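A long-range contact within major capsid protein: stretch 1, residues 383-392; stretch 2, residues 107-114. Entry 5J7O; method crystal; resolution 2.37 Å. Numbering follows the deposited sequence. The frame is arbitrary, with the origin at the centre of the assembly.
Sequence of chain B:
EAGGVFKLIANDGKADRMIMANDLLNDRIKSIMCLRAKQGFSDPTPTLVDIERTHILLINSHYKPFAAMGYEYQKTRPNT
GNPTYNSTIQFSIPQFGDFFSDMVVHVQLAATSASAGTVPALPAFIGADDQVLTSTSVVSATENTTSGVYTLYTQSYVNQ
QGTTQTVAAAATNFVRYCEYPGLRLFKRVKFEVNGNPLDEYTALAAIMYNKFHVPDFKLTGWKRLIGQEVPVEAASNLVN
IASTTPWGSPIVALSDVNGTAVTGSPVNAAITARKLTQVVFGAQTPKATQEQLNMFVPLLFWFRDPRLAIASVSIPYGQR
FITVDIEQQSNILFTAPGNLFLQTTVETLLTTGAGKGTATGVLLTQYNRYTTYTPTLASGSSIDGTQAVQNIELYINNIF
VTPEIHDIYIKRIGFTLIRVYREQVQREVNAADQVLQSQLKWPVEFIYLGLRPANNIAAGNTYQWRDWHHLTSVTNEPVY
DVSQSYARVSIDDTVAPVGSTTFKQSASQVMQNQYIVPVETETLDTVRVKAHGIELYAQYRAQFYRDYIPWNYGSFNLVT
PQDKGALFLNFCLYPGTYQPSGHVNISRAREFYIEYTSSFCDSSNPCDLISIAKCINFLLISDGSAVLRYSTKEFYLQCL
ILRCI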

ATOM      1  N   ILE B 383      26.130  16.312 -16.243  1.00 36.14           N
ATOM      2  CA  ILE B 383      24.877  16.325 -16.991  1.00 37.06           C
ATOM      3  C   ILE B 383      25.023  17.167 -18.255  1.00 41.70           C
ATOM      4  O   ILE B 383      25.883  18.050 -18.362  1.00 42.81           O
ATOM      5  CB  ILE B 383      23.721  16.836 -16.115  1.00 35.65           C
ATOM      6  CG1 ILE B 383      23.959  18.292 -15.706  1.00 34.93           C
ATOM      7  CG2 ILE B 383      23.554  15.956 -14.886  1.00 33.07           C
ATOM      8  CD1 ILE B 383      22.858  18.873 -14.842  1.00 34.67           C
ATOM      9  N   ASP B 384      24.160  16.884 -19.230  1.00 44.16           N
ATOM     10  CA  ASP B 384      24.164  17.602 -20.500  1.00 44.64           C
ATOM     11  C   ASP B 384      23.402  18.911 -20.327  1.00 43.64           C
ATOM     12  O   ASP B 384      22.170  18.914 -20.229  1.00 44.74           O
ATOM     13  CB  ASP B 384      23.543  16.743 -21.600  1.00 45.13           C
ATOM     14  CG  ASP B 384      23.782  17.306 -22.991  1.00 48.15           C
ATOM     15  OD1 ASP B 384      24.232  18.466 -23.107  1.00 50.17           O
ATOM     16  OD2 ASP B 384      23.514  16.586 -23.976  1.00 50.41           O
ATOM     17  N   GLY B 385      24.133  20.024 -20.296  1.00 43.12           N
ATOM     18  CA  GLY B 385      23.522  21.331 -20.129  1.00 45.60           C
ATOM     19  C   GLY B 385      22.734  21.821 -21.326  1.00 48.59           C
ATOM     20  O   GLY B 385      22.054  22.847 -21.217  1.00 50.48           O
ATOM     21  N   THR B 386      22.811  21.123 -22.458  1.00 47.80           N
ATOM     22  CA  THR B 386      22.042  21.472 -23.643  1.00 46.87           C
ATOM     23  C   THR B 386      20.761  20.659 -23.768  1.00 46.50           C
ATOM     24  O   THR B 386      20.129  20.680 -24.829  1.00 47.01           O
ATOM     25  CB  THR B 386      22.889  21.297 -24.906  1.00 46.72           C
ATOM     26  OG1 THR B 386      23.346  19.941 -24.998  1.00 48.79           O
ATOM     27  CG2 THR B 386      24.087  22.235 -24.883  1.00 45.75           C
ATOM     28  N   GLN B 387      20.369  19.939 -22.717  1.00 45.25           N
ATOM     29  CA  GLN B 387      19.133  19.169 -22.754  1.00 44.12           C
ATOM     30  C   GLN B 387      17.949  20.101 -22.966  1.00 44.13           C
ATOM     31  O   GLN B 387      17.724  21.026 -22.179  1.00 42.79           O
ATOM     32  CB  GLN B 387      18.958  18.374 -21.462  1.00 43.09           C
ATOM     33  CG  GLN B 387      17.752  17.447 -21.485  1.00 41.76           C
ATOM     34  CD  GLN B 387      17.218  17.147 -20.101  1.00 39.71           C
ATOM     35  OE1 GLN B 387      17.525  17.850 -19.138  1.00 40.02           O
ATOM     36  NE2 GLN B 387      16.410  16.099 -19.994  1.00 38.48           N
ATOM     37  N   ALA B 388      17.192  19.854 -24.028  1.00 44.88           N
ATOM     38  CA  ALA B 388      16.141  20.764 -24.449  1.00 44.49           C
ATOM     39  C   ALA B 388      14.808  20.414 -23.802  1.00 42.02           C
ATOM     40  O   ALA B 388      14.511  19.249 -23.523  1.00 39.84           O
ATOM     41  CB  ALA B 388      15.993  20.743 -25.971  1.00 46.93           C
ATOM     42  N   VAL B 389      14.008  21.450 -23.551  1.00 42.29           N
ATOM     43  CA  VAL B 389      12.588  21.285 -23.257  1.00 39.52           C
ATOM     44  C   VAL B 389      11.887  21.178 -24.607  1.00 38.39           C
ATOM     45  O   VAL B 389      11.666  22.180 -25.288  1.00 39.26           O
ATOM     46  CB  VAL B 389      12.034  22.439 -22.416  1.00 36.25           C
ATOM     47  CG1 VAL B 389      10.526  22.306 -22.261  1.00 36.27           C
ATOM     48  CG2 VAL B 389      12.711  22.476 -21.053  1.00 34.63           C
ATOM     49  N   GLN B 390      11.552  19.952 -25.008  1.00 37.64           N
ATOM     50  CA  GLN B 390      11.090  19.710 -26.368  1.00 41.35           C
ATOM     51  C   GLN B 390       9.667  20.194 -26.613  1.00 43.96           C
ATOM     52  O   GLN B 390       9.319  20.479 -27.764  1.00 44.79           O
ATOM     53  CB  GLN B 390      11.200  18.220 -26.695  1.00 42.96           C
ATOM     54  CG  GLN B 390      12.623  17.691 -26.601  1.00 43.94           C
ATOM     55  CD  GLN B 390      12.741  16.243 -27.023  1.00 43.11           C
ATOM     56  OE1 GLN B 390      12.112  15.360 -26.440  1.00 42.82           O
ATOM     57  NE2 GLN B 390      13.552  15.991 -28.046  1.00 42.96           N
ATOM     58  N   ASN B 391       8.846  20.302 -25.571  1.00 46.82           N
ATOM     59  CA  ASN B 391       7.475  20.759 -25.745  1.00 48.41           C
ATOM     60  C   ASN B 391       6.902  21.154 -24.393  1.00 48.67           C
ATOM     61  O   ASN B 391       7.157  20.489 -23.386  1.00 50.99           O
ATOM     62  CB  ASN B 391       6.601  19.676 -26.392  1.00 51.35           C
ATOM     63  CG  ASN B 391       5.161  20.116 -26.567  1.00 54.76           C
ATOM     64  OD1 ASN B 391       4.862  20.992 -27.379  1.00 54.48           O
ATOM     65  ND2 ASN B 391       4.258  19.504 -25.809  1.00 59.35           N
ATOM     66  N   ILE B 392       6.136  22.243 -24.379  1.00 45.75           N
ATOM     67  CA  ILE B 392       5.344  22.603 -23.209  1.00 43.52           C
ATOM     68  C   ILE B 392       4.052  23.266 -23.676  1.00 42.87           C
ATOM     69  O   ILE B 392       4.069  24.234 -24.444  1.00 43.24           O
ATOM     70  CB  ILE B 392       6.142  23.486 -22.226  1.00 41.90           C
ATOM     71  CG1 ILE B 392       5.360  23.672 -20.925  1.00 40.29           C
ATOM     72  CG2 ILE B 392       6.506  24.832 -22.837  1.00 41.33           C
ATOM     73  CD1 ILE B 392       6.181  24.250 -19.795  1.00 37.72           C
TER
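Stretch 2 107-114: VQLAATSA

Residues at least 271 positions apart in sequence can still meet as neighbours, and this contact in the major capsid protein illustrates how a short antiparallel ladder accommodates an irregularity and is then extended by side chains and water. Stretch 2 enters as a strand, Val107 to Leu109, in extended conformation, and passes into a loop at Ala110. It runs against strand 389-392 of stretch 1 at 169° between N-to-C directions, nearly antiparallel, with the axes approaching to 4.7 Å. Together the two stretches bury 655 Å².

The backbone sets the register. Val107 lies opposite Ile392 and Leu109 opposite Val389, both as non-hydrogen-bonded pairs, with CA-CA distances of 4.6 and 4.8 Å; between them Gln108 pairs with Asn391 (CA-CA 5.0 Å). Three residues of stretch 2 thus span four of stretch 1. The extra one is Gln390, whose phi/psi of -74/-24° departs from the extended form and marks a beta bulge. Hydrogen bonding persists across it: Gln108 N donates to Asn391 O at 2.9 Å, while Gln108 O receives Gln390 N at 2.8 Å. Both bonds are bent, with angles at hydrogen of 132° and 134°. Beyond the strand, Ala110 N reaches Ala388 O at 3.1 Å and a straighter 163°, and two CA-H...O contacts, Val107 CA to Asn391 O (3.6 Å) and Val389 CA to Gln108 O (3.5 Å), supplement the ladder.

Apolar packing occupies the face bearing Val107, Leu109, Val389 and Ile392, all buried. Leu109 CD2 meets Val389 CG2 at 3.7 Å, and Val107 CG2 meets Ile392 CD1 at 4.0 Å. On the other face, Gln108 OE1 lies 3.6 Å from Asn391 CB and 3.7 Å from Gln390 CB. The side chain of Gln390 also packs over Ala110, CD to CB at 3.6 Å.

Where the ladder ends, a side chain carries the pairing onward. Gln387, with chi1 and chi2 both t, extends its amide so that NE2 donates to Ala110 O at 2.8 Å, almost linearly at 173°; the same nitrogen lies 3.7 Å from Thr112 CG2. Gln387 closes a type I turn beginning at Asp384. There the contact becomes partly water-mediated: one water accepts from Asp384 N at 2.5 Å, donates to Ser113 O at 2.5 Å, and hydrogen-bonds with Thr112 OG1 at 2.9 Å. Direct contact accompanies this bridge, with Thr112 OG1 and Ser113 O each 3.7 Å from Asp384 CB.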

ATOM      1  N   VAL B 107       4.762  18.818 -20.118  1.00 37.93           N
ATOM      2  CA  VAL B 107       6.177  19.156 -20.214  1.00 38.30           C
ATOM      3  C   VAL B 107       6.915  17.959 -20.792  1.00 37.68           C
ATOM      4  O   VAL B 107       6.666  16.815 -20.398  1.00 36.05           O
ATOM      5  CB  VAL B 107       6.774  19.554 -18.849  1.00 37.56           C
ATOM      6  CG1 VAL B 107       8.185  20.100 -19.028  1.00 35.99           C
ATOM      7  CG2 VAL B 107       5.883  20.571 -18.153  1.00 37.88           C
ATOM      8  N   GLN B 108       7.825  18.225 -21.727  1.00 37.42           N
ATOM      9  CA  GLN B 108       8.563  17.180 -22.425  1.00 37.58           C
ATOM     10  C   GLN B 108      10.047  17.504 -22.368  1.00 37.70           C
ATOM     11  O   GLN B 108      10.480  18.534 -22.894  1.00 39.63           O
ATOM     12  CB  GLN B 108       8.090  17.055 -23.875  1.00 39.25           C
ATOM     13  CG  GLN B 108       8.392  15.716 -24.520  1.00 40.25           C
ATOM     14  CD  GLN B 108       7.771  15.589 -25.898  1.00 41.22           C
ATOM     15  OE1 GLN B 108       8.032  16.400 -26.784  1.00 41.97           O
ATOM     16  NE2 GLN B 108       6.937  14.573 -26.080  1.00 41.86           N
ATOM     17  N   LEU B 109      10.820  16.627 -21.735  1.00 38.26           N
ATOM     18  CA  LEU B 109      12.253  16.816 -21.554  1.00 39.92           C
ATOM     19  C   LEU B 109      13.004  15.752 -22.343  1.00 40.41           C
ATOM     20  O   LEU B 109      12.696  14.560 -22.231  1.00 40.72           O
ATOM     21  CB  LEU B 109      12.622  16.756 -20.071  1.00 39.65           C
ATOM     22  CG  LEU B 109      11.814  17.711 -19.189  1.00 41.17           C
ATOM     23  CD1 LEU B 109      12.132  17.506 -17.715  1.00 42.20           C
ATOM     24  CD2 LEU B 109      12.060  19.156 -19.597  1.00 40.24           C
ATOM     25  N   ALA B 110      13.984  16.186 -23.131  1.00 39.90           N
ATOM     26  CA  ALA B 110      14.665  15.290 -24.055  1.00 39.50           C
ATOM     27  C   ALA B 110      15.416  14.194 -23.309  1.00 37.34           C
ATOM     28  O   ALA B 110      15.901  14.389 -22.190  1.00 37.29           O
ATOM     29  CB  ALA B 110      15.635  16.077 -24.937  1.00 38.45           C
ATOM     30  N   ALA B 111      15.495  13.022 -23.940  1.00 36.03           N
ATOM     31  CA  ALA B 111      16.341  11.954 -23.428  1.00 36.53           C
ATOM     32  C   ALA B 111      17.771  12.456 -23.296  1.00 38.70           C
ATOM     33  O   ALA B 111      18.262  13.210 -24.141  1.00 40.98           O
ATOM     34  CB  ALA B 111      16.284  10.737 -24.353  1.00 35.64           C
ATOM     35  N   THR B 112      18.439  12.051 -22.220  1.00 38.15           N
ATOM     36  CA  THR B 112      19.686  12.700 -21.850  1.00 36.35           C
ATOM     37  C   THR B 112      20.618  11.698 -21.184  1.00 36.77           C
ATOM     38  O   THR B 112      20.184  10.682 -20.635  1.00 36.42           O
ATOM     39  CB  THR B 112      19.418  13.898 -20.928  1.00 34.34           C
ATOM     40  OG1 THR B 112      20.614  14.666 -20.763  1.00 35.20           O
ATOM     41  CG2 THR B 112      18.924  13.426 -19.571  1.00 33.02           C
ATOM     42  N   SER B 113      21.913  11.999 -21.251  1.00 37.64           N
ATOM     43  CA  SER B 113      22.939  11.155 -20.659  1.00 37.62           C
ATOM     44  C   SER B 113      24.104  12.034 -20.227  1.00 35.30           C
ATOM     45  O   SER B 113      24.212  13.198 -20.621  1.00 36.01           O
ATOM     46  CB  SER B 113      23.408  10.071 -21.635  1.00 39.45           C
ATOM     47  OG  SER B 113      24.105  10.635 -22.733  1.00 43.95           O
ATOM     48  N   ALA B 114      24.983  11.459 -19.412  1.00 34.85           N
ATOM     49  CA  ALA B 114      26.139  12.186 -18.919  1.00 36.10           C
ATOM     50  C   ALA B 114      27.263  12.178 -19.952  1.00 38.80           C
ATOM     51  O   ALA B 114      27.287  11.366 -20.881  1.00 40.87           O
ATOM     52  CB  ALA B 114      26.632  11.586 -17.603  1.00 34.05           C
TER
HETATM   53  O   HOH W   1      22.966  14.693 -19.066  1.00 32.20           O